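ABC transporter (Caldanaerobius, PDB 4G68) probably serves as the extracellular solute-binding protein of an ABC transporter, capturing xylan-derived sugars for uptake by this thermophilic bacterium. Local coordinates at residues Trp205-Ile210 with Gln402-Leu407; Gln233-Ala238 with Pro390-Tyr395. All blocks are in the same frame, centred on the assembly; numbering follows the deposited sequence.

Interaction 1. Residues Trp205-Ile210 with Gln402-Leu407; sequences WYYDMI and QTHKDL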
loop_
_atom_site.group_PDB
_atom_site.type_symbol
_atom_site.label_atom_id
_atom_site.label_comp_id
_atom_site.label_asym_id
_atom_site.label_seq_id
_atom_site.Cartn_x
_atom_site.Cartn_y
_atom_site.Cartn_z
ATOM N N TRP C 205 0.107 -1.703 -8.852
ATOM C CA TRP C 205 -1.142 -2.289 -8.197
ATOM C C TRP C 205 -2.209 -2.971 -9.097
ATOM O O TRP C 205 -2.724 -4.106 -8.787
ATOM C CB TRP C 205 -1.788 -1.232 -7.291
ATOM C CG TRP C 205 -1.048 -1.157 -5.994
ATOM C CD1 TRP C 205 0.294 -0.803 -5.800
ATOM C CD2 TRP C 205 -1.541 -1.531 -4.664
ATOM N NE1 TRP C 205 0.657 -0.984 -4.478
ATOM C CE2 TRP C 205 -0.391 -1.415 -3.751
ATOM C CE3 TRP C 205 -2.745 -1.999 -4.169
ATOM C CZ2 TRP C 205 -0.514 -1.664 -2.390
ATOM C CZ3 TRP C 205 -2.868 -2.254 -2.825
ATOM C CH2 TRP C 205 -1.775 -2.113 -1.945
ATOM N N TYR C 206 -2.582 -2.278 -10.182
ATOM C CA TYR C 206 -3.533 -2.788 -11.140
ATOM C C TYR C 206 -2.980 -4.058 -11.726
ATOM O O TYR C 206 -3.690 -5.084 -11.720
ATOM C CB TYR C 206 -3.790 -1.745 -12.265
ATOM C CG TYR C 206 -4.606 -0.545 -11.913
ATOM C CD1 TYR C 206 -5.733 -0.237 -12.678
ATOM C CD2 TYR C 206 -4.210 0.371 -10.926
ATOM C CE1 TYR C 206 -6.491 0.872 -12.405
ATOM C CE2 TYR C 206 -4.959 1.522 -10.664
ATOM C CZ TYR C 206 -6.091 1.761 -11.429
ATOM O OH TYR C 206 -6.915 2.861 -11.198
ATOM N N TYR C 207 -1.721 -4.016 -12.204
ATOM C CA TYR C 207 -1.153 -5.205 -12.885
ATOM C C TYR C 207 -0.975 -6.361 -11.914
ATOM O O TYR C 207 -1.395 -7.478 -12.178
ATOM C CB TYR C 207 0.248 -4.911 -13.548
ATOM C CG TYR C 207 0.788 -6.189 -14.063
ATOM C CD1 TYR C 207 0.456 -6.635 -15.343
ATOM C CD2 TYR C 207 1.522 -7.036 -13.235
ATOM C CE1 TYR C 207 0.896 -7.895 -15.790
ATOM C CE2 TYR C 207 1.926 -8.288 -13.644
ATOM C CZ TYR C 207 1.642 -8.710 -14.938
ATOM O OH TYR C 207 2.112 -9.950 -15.330
ATOM N N ASP C 208 -0.303 -6.101 -10.784
ATOM C CA ASP C 208 -0.245 -7.114 -9.693
ATOM C C ASP C 208 -1.573 -7.789 -9.362
ATOM O O ASP C 208 -1.633 -9.031 -9.273
ATOM C CB ASP C 208 0.328 -6.519 -8.412
ATOM C CG ASP C 208 1.747 -6.049 -8.567
ATOM O OD1 ASP C 208 2.279 -6.204 -9.655
ATOM O OD2 ASP C 208 2.325 -5.480 -7.599
ATOM N N MET C 209 -2.616 -6.966 -9.166
ATOM C CA MET C 209 -3.933 -7.519 -8.802
ATOM C C MET C 209 -4.440 -8.452 -9.875
ATOM O O MET C 209 -4.972 -9.522 -9.564
ATOM C CB MET C 209 -5.025 -6.459 -8.576
ATOM C CG MET C 209 -6.418 -7.066 -8.941
ATOM S SD MET C 209 -6.922 -8.245 -7.641
ATOM C CE MET C 209 -6.513 -7.201 -6.228
ATOM N N ILE C 210 -4.319 -8.011 -11.129
ATOM C CA ILE C 210 -4.809 -8.790 -12.233
ATOM C C ILE C 210 -4.016 -10.095 -12.322
ATOM O O ILE C 210 -4.652 -11.162 -12.407
ATOM C CB ILE C 210 -4.851 -8.008 -13.584
ATOM C CG1 ILE C 210 -5.656 -6.680 -13.463
ATOM C CG2 ILE C 210 -5.378 -8.948 -14.686
ATOM C CD1 ILE C 210 -5.275 -5.619 -14.555
ATOM N N GLN C 402 12.351 -1.981 -9.401
ATOM C CA GLN C 402 12.279 -0.916 -10.354
ATOM C C GLN C 402 11.958 -1.479 -11.744
ATOM O O GLN C 402 11.172 -0.878 -12.479
ATOM C CB GLN C 402 13.550 -0.114 -10.370
ATOM C CG GLN C 402 13.403 1.079 -11.262
ATOM C CD GLN C 402 12.617 2.178 -10.597
ATOM O OE1 GLN C 402 13.076 2.770 -9.600
ATOM N NE2 GLN C 402 11.428 2.494 -11.156
ATOM N N THR C 403 12.533 -2.639 -12.081
ATOM C CA THR C 403 12.323 -3.295 -13.388
ATOM C C THR C 403 10.794 -3.480 -13.662
ATOM O O THR C 403 10.263 -3.020 -14.708
ATOM C CB THR C 403 13.138 -4.620 -13.506
ATOM O OG1 THR C 403 14.567 -4.354 -13.567
ATOM C CG2 THR C 403 12.718 -5.440 -14.739
ATOM N N HIS C 404 10.115 -4.142 -12.716
ATOM C CA HIS C 404 8.662 -4.317 -12.735
ATOM C C HIS C 404 7.951 -3.004 -12.938
ATOM O O HIS C 404 7.182 -2.862 -13.872
ATOM C CB HIS C 404 8.178 -5.026 -11.453
ATOM C CG HIS C 404 6.697 -5.384 -11.469
ATOM N ND1 HIS C 404 6.077 -5.848 -12.569
ATOM C CD2 HIS C 404 5.733 -5.276 -10.493
ATOM C CE1 HIS C 404 4.794 -6.035 -12.311
ATOM N NE2 HIS C 404 4.574 -5.702 -11.032
ATOM N N LYS C 405 8.225 -2.022 -12.075
ATOM C CA LYS C 405 7.596 -0.709 -12.197
ATOM C C LYS C 405 7.790 -0.085 -13.554
ATOM O O LYS C 405 6.842 0.526 -14.083
ATOM C CB LYS C 405 8.103 0.257 -11.123
ATOM C CG LYS C 405 7.597 -0.057 -9.732
ATOM C CD LYS C 405 8.326 0.733 -8.668
ATOM C CE LYS C 405 8.240 2.229 -8.838
ATOM N NZ LYS C 405 9.196 2.810 -7.880
ATOM N N ASP C 406 8.992 -0.209 -14.139
ATOM C CA ASP C 406 9.248 0.505 -15.428
ATOM C C ASP C 406 8.526 -0.126 -16.598
ATOM O O ASP C 406 7.915 0.605 -17.447
ATOM C CB ASP C 406 10.739 0.623 -15.777
ATOM C CG ASP C 406 11.509 1.448 -14.775
ATOM O OD1 ASP C 406 10.910 2.369 -14.169
ATOM O OD2 ASP C 406 12.718 1.159 -14.564
ATOM N N LEU C 407 8.545 -1.462 -16.597
ATOM C CA LEU C 407 7.900 -2.273 -17.597
ATOM C C LEU C 407 6.379 -2.276 -17.500
ATOM O O LEU C 407 5.693 -2.411 -18.485
ATOM C CB LEU C 407 8.400 -3.734 -17.455
ATOM C CG LEU C 407 9.852 -4.110 -17.860
ATOM C CD1 LEU C 407 10.138 -5.590 -17.610
ATOM C CD2 LEU C 407 10.202 -3.702 -19.293
#
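A buried histidine–carboxylate pair, His404 with Asp208, carries the only hydrogen bond between segments 205-210 and 402-407, whose nearest CA atoms, those of the same two residues, are still 9.8 Å apart. His404 NE2 donates to Asp208 OD1 over 2.7 Å, and the N-H...O angle of 168° makes the bond nearly straight. OD1 receives it on its syn lone pair, and the carboxylate and imidazole planes differ by only 9°, so the two groups are nearly coplanar. The reach comes from the histidine: with chi1 at -174°, CG swings away from the backbone N of helix 398-412 and carries the ring across the gap. The other carboxylate oxygen, OD2, accepts the backbone N of Trp392, so both oxygens are engaged and the group is fixed against rotation.

Beside the bond, Tyr207 CD2 meets the rim of the imidazole at CE1, 3.5 Å away and close to its plane. The two rings are inclined obliquely, with centroids 5.6 Å apart. The tyrosine hydroxyl is turned elsewhere, bonding to the carbonyl of Phe235.

The contact joins helix 201-215 to helix 398-412. Tyr421 and Met425 of helix 418-429 pack against His404, Trp392 stacks on its ring, and Trp205 and Met209 of helix 201-215 rest on strand 144-160.

Interaction 2. Residues Gln233-Ala238 with Pro390-Tyr395; sequences QAFTDA and PAWDIY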
loop_
_atom_site.group_PDB
_atom_site.type_symbol
_atom_site.label_atom_id
_atom_site.label_comp_id
_atom_site.label_asym_id
_atom_site.label_seq_id
_atom_site.Cartn_x
_atom_site.Cartn_y
_atom_site.Cartn_z
ATOM N N GLN C 233 1.855 -17.754 -19.186
ATOM C CA GLN C 233 0.636 -17.215 -19.829
ATOM C C GLN C 233 -0.250 -16.361 -18.888
ATOM O O GLN C 233 -0.818 -15.292 -19.281
ATOM C CB GLN C 233 -0.211 -18.355 -20.411
ATOM C CG GLN C 233 -1.255 -17.888 -21.416
ATOM C CD GLN C 233 -0.617 -17.182 -22.591
ATOM O OE1 GLN C 233 -0.939 -16.033 -22.894
ATOM N NE2 GLN C 233 0.309 -17.866 -23.252
ATOM N N ALA C 234 -0.380 -16.844 -17.652
ATOM C CA ALA C 234 -1.199 -16.144 -16.667
ATOM C C ALA C 234 -0.792 -14.687 -16.553
ATOM O O ALA C 234 -1.667 -13.856 -16.407
ATOM C CB ALA C 234 -1.149 -16.830 -15.305
ATOM N N PHE C 235 0.523 -14.418 -16.590
ATOM C CA PHE C 235 1.125 -13.081 -16.370
ATOM C C PHE C 235 1.079 -12.263 -17.657
ATOM O O PHE C 235 0.867 -11.062 -17.614
ATOM C CB PHE C 235 2.600 -13.179 -15.920
ATOM C CG PHE C 235 2.810 -13.539 -14.466
ATOM C CD1 PHE C 235 1.745 -13.916 -13.626
ATOM C CD2 PHE C 235 4.095 -13.524 -13.927
ATOM C CE1 PHE C 235 1.968 -14.238 -12.286
ATOM C CE2 PHE C 235 4.310 -13.833 -12.569
ATOM C CZ PHE C 235 3.266 -14.182 -11.757
ATOM N N THR C 236 1.335 -12.907 -18.796
ATOM C CA THR C 236 1.102 -12.266 -20.085
ATOM C C THR C 236 -0.398 -11.868 -20.160
ATOM O O THR C 236 -0.733 -10.650 -20.301
ATOM C CB THR C 236 1.522 -13.170 -21.273
ATOM O OG1 THR C 236 2.808 -13.729 -20.992
ATOM C CG2 THR C 236 1.652 -12.360 -22.578
ATOM N N ASP C 237 -1.275 -12.865 -19.988
ATOM C CA ASP C 237 -2.736 -12.664 -19.926
ATOM C C ASP C 237 -3.152 -11.530 -19.003
ATOM O O ASP C 237 -4.080 -10.829 -19.336
ATOM C CB ASP C 237 -3.485 -13.915 -19.482
ATOM C CG ASP C 237 -3.648 -14.969 -20.602
ATOM O OD1 ASP C 237 -3.350 -14.708 -21.809
ATOM O OD2 ASP C 237 -4.112 -16.084 -20.231
ATOM N N ALA C 238 -2.485 -11.370 -17.842
ATOM C CA ALA C 238 -2.696 -10.156 -17.014
ATOM C C ALA C 238 -2.278 -8.837 -17.722
ATOM O O ALA C 238 -2.976 -7.815 -17.642
ATOM C CB ALA C 238 -2.023 -10.285 -15.640
ATOM N N PRO C 390 2.059 -9.139 -0.711
ATOM C CA PRO C 390 2.288 -7.665 -0.854
ATOM C C PRO C 390 2.497 -7.223 -2.296
ATOM O O PRO C 390 2.816 -8.051 -3.168
ATOM C CB PRO C 390 3.577 -7.421 -0.030
ATOM C CG PRO C 390 3.641 -8.588 0.953
ATOM C CD PRO C 390 3.075 -9.767 0.173
ATOM N N ALA C 391 2.345 -5.941 -2.543
ATOM C CA ALA C 391 2.622 -5.351 -3.872
ATOM C C ALA C 391 4.044 -5.688 -4.262
ATOM O O ALA C 391 4.967 -5.767 -3.389
ATOM C CB ALA C 391 2.474 -3.864 -3.786
ATOM N N TRP C 392 4.275 -5.874 -5.565
ATOM C CA TRP C 392 5.588 -6.470 -5.996
ATOM C C TRP C 392 6.793 -5.574 -5.768
ATOM O O TRP C 392 7.937 -6.039 -5.597
ATOM C CB TRP C 392 5.466 -6.872 -7.465
ATOM C CG TRP C 392 4.451 -8.000 -7.744
ATOM C CD1 TRP C 392 3.353 -8.405 -6.978
ATOM C CD2 TRP C 392 4.410 -8.819 -8.950
ATOM N NE1 TRP C 392 2.678 -9.447 -7.590
ATOM C CE2 TRP C 392 3.260 -9.728 -8.800
ATOM C CE3 TRP C 392 5.211 -8.902 -10.107
ATOM C CZ2 TRP C 392 2.948 -10.676 -9.767
ATOM C CZ3 TRP C 392 4.858 -9.820 -11.073
ATOM C CH2 TRP C 392 3.742 -10.692 -10.907
ATOM N N ASP C 393 6.584 -4.257 -5.766
ATOM C CA ASP C 393 7.635 -3.316 -5.469
ATOM C C ASP C 393 8.049 -3.285 -3.978
ATOM O O ASP C 393 9.175 -2.830 -3.677
ATOM C CB ASP C 393 7.377 -1.874 -5.989
ATOM C CG ASP C 393 6.214 -1.116 -5.250
ATOM O OD1 ASP C 393 5.449 -1.791 -4.507
ATOM O OD2 ASP C 393 6.023 0.161 -5.482
ATOM N N ILE C 394 7.141 -3.711 -3.083
ATOM C CA ILE C 394 7.472 -3.969 -1.654
ATOM C C ILE C 394 8.021 -5.366 -1.469
ATOM O O ILE C 394 8.704 -5.601 -0.457
ATOM C CB ILE C 394 6.237 -3.949 -0.739
ATOM C CG1 ILE C 394 5.659 -2.553 -0.605
ATOM C CG2 ILE C 394 6.535 -4.557 0.657
ATOM C CD1 ILE C 394 4.366 -2.551 0.195
ATOM N N TYR C 395 7.634 -6.325 -2.337
ATOM C CA TYR C 395 8.043 -7.763 -2.160
ATOM C C TYR C 395 9.446 -7.984 -2.798
ATOM O O TYR C 395 10.337 -8.587 -2.203
ATOM C CB TYR C 395 6.989 -8.767 -2.723
ATOM C CG TYR C 395 7.174 -10.248 -2.345
ATOM C CD1 TYR C 395 6.429 -10.813 -1.290
ATOM C CD2 TYR C 395 8.094 -11.069 -3.017
ATOM C CE1 TYR C 395 6.586 -12.155 -0.910
ATOM C CE2 TYR C 395 8.277 -12.414 -2.655
ATOM C CZ TYR C 395 7.498 -12.958 -1.620
ATOM O OH TYR C 395 7.652 -14.298 -1.258
#
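Phe235 and Trp392 meet as an oblique aromatic pair, bringing the start of helix 233-248 against the short helix 392-395 in a helix-rich region of a bacterial solute-binding protein of the periplasmic-binding-protein type. Along the first segment, Ala234 belongs to the opening turn, where its backbone N is held by the side chain of Asn232 just before the helix. Phe235 follows and makes the whole contact from this side. Its CG lies opposite the carbonyl carbon (chi1 -78°), which directs the ring out of the helix toward the indole. Thr236, next in order, points to another neighbour: its hydroxyl bonds to Ser422 and to the carbonyl of Asn232. Ala238 closes the segment against Ile210 of helix 201-215, and its backbone N bonds to Ala234 O at 3.0 Å, continuing the helix.

The backbones stay well apart, with 13.1 Å between the CA atoms of Phe235 and Trp392, so long side chains must span the gap. The ring centroids of Phe235 and the six-membered part of Trp392 are 5.3 Å apart and their planes are inclined at 52°, an oblique pairing. The interaction is apolar and buried, with Phe230 touching both rings, Ala223 of helix 217-224 packing on Phe235, and Thr220 and Leu224 on Trp392. Replacing Phe235 by an alanine removes the ring that CH2 rests on, and would probably strip Trp392 of part of its apolar cover and open a gap between the two segments.

At the second segment, Ala391 occupies the N-cap position, and its carbonyl O accepts Tyr395 N at 2.9 Å. The indole's leading atom, CH2, sits 3.5 Å above one face of the phenylalanine ring, displaced toward its rim, and is 3.6 Å from both Phe235 CE2 and CZ.

How the interactions relate
Interactions 1 and 2 form one continuous buried cluster, their centres about 6 Å apart and on the same side of the chain's centre. Two probable hydrogen bonds join them: Tyr207 OH to Phe235 O and Asp208 OD2 to Trp392 N, each 2.8 Å. Packing adds a third link, with His404 NE2 3.4 Å from Trp392 CE3. The indole thus has His404 stacked on it, with NE2 nearest CE3, while its CH2 meets Phe235. Helix 392-395 leads along the chain into helix 398-412, so the 390-395 and 402-407 segments belong to consecutive helices that engage helices 233-248 and 201-215 respectively.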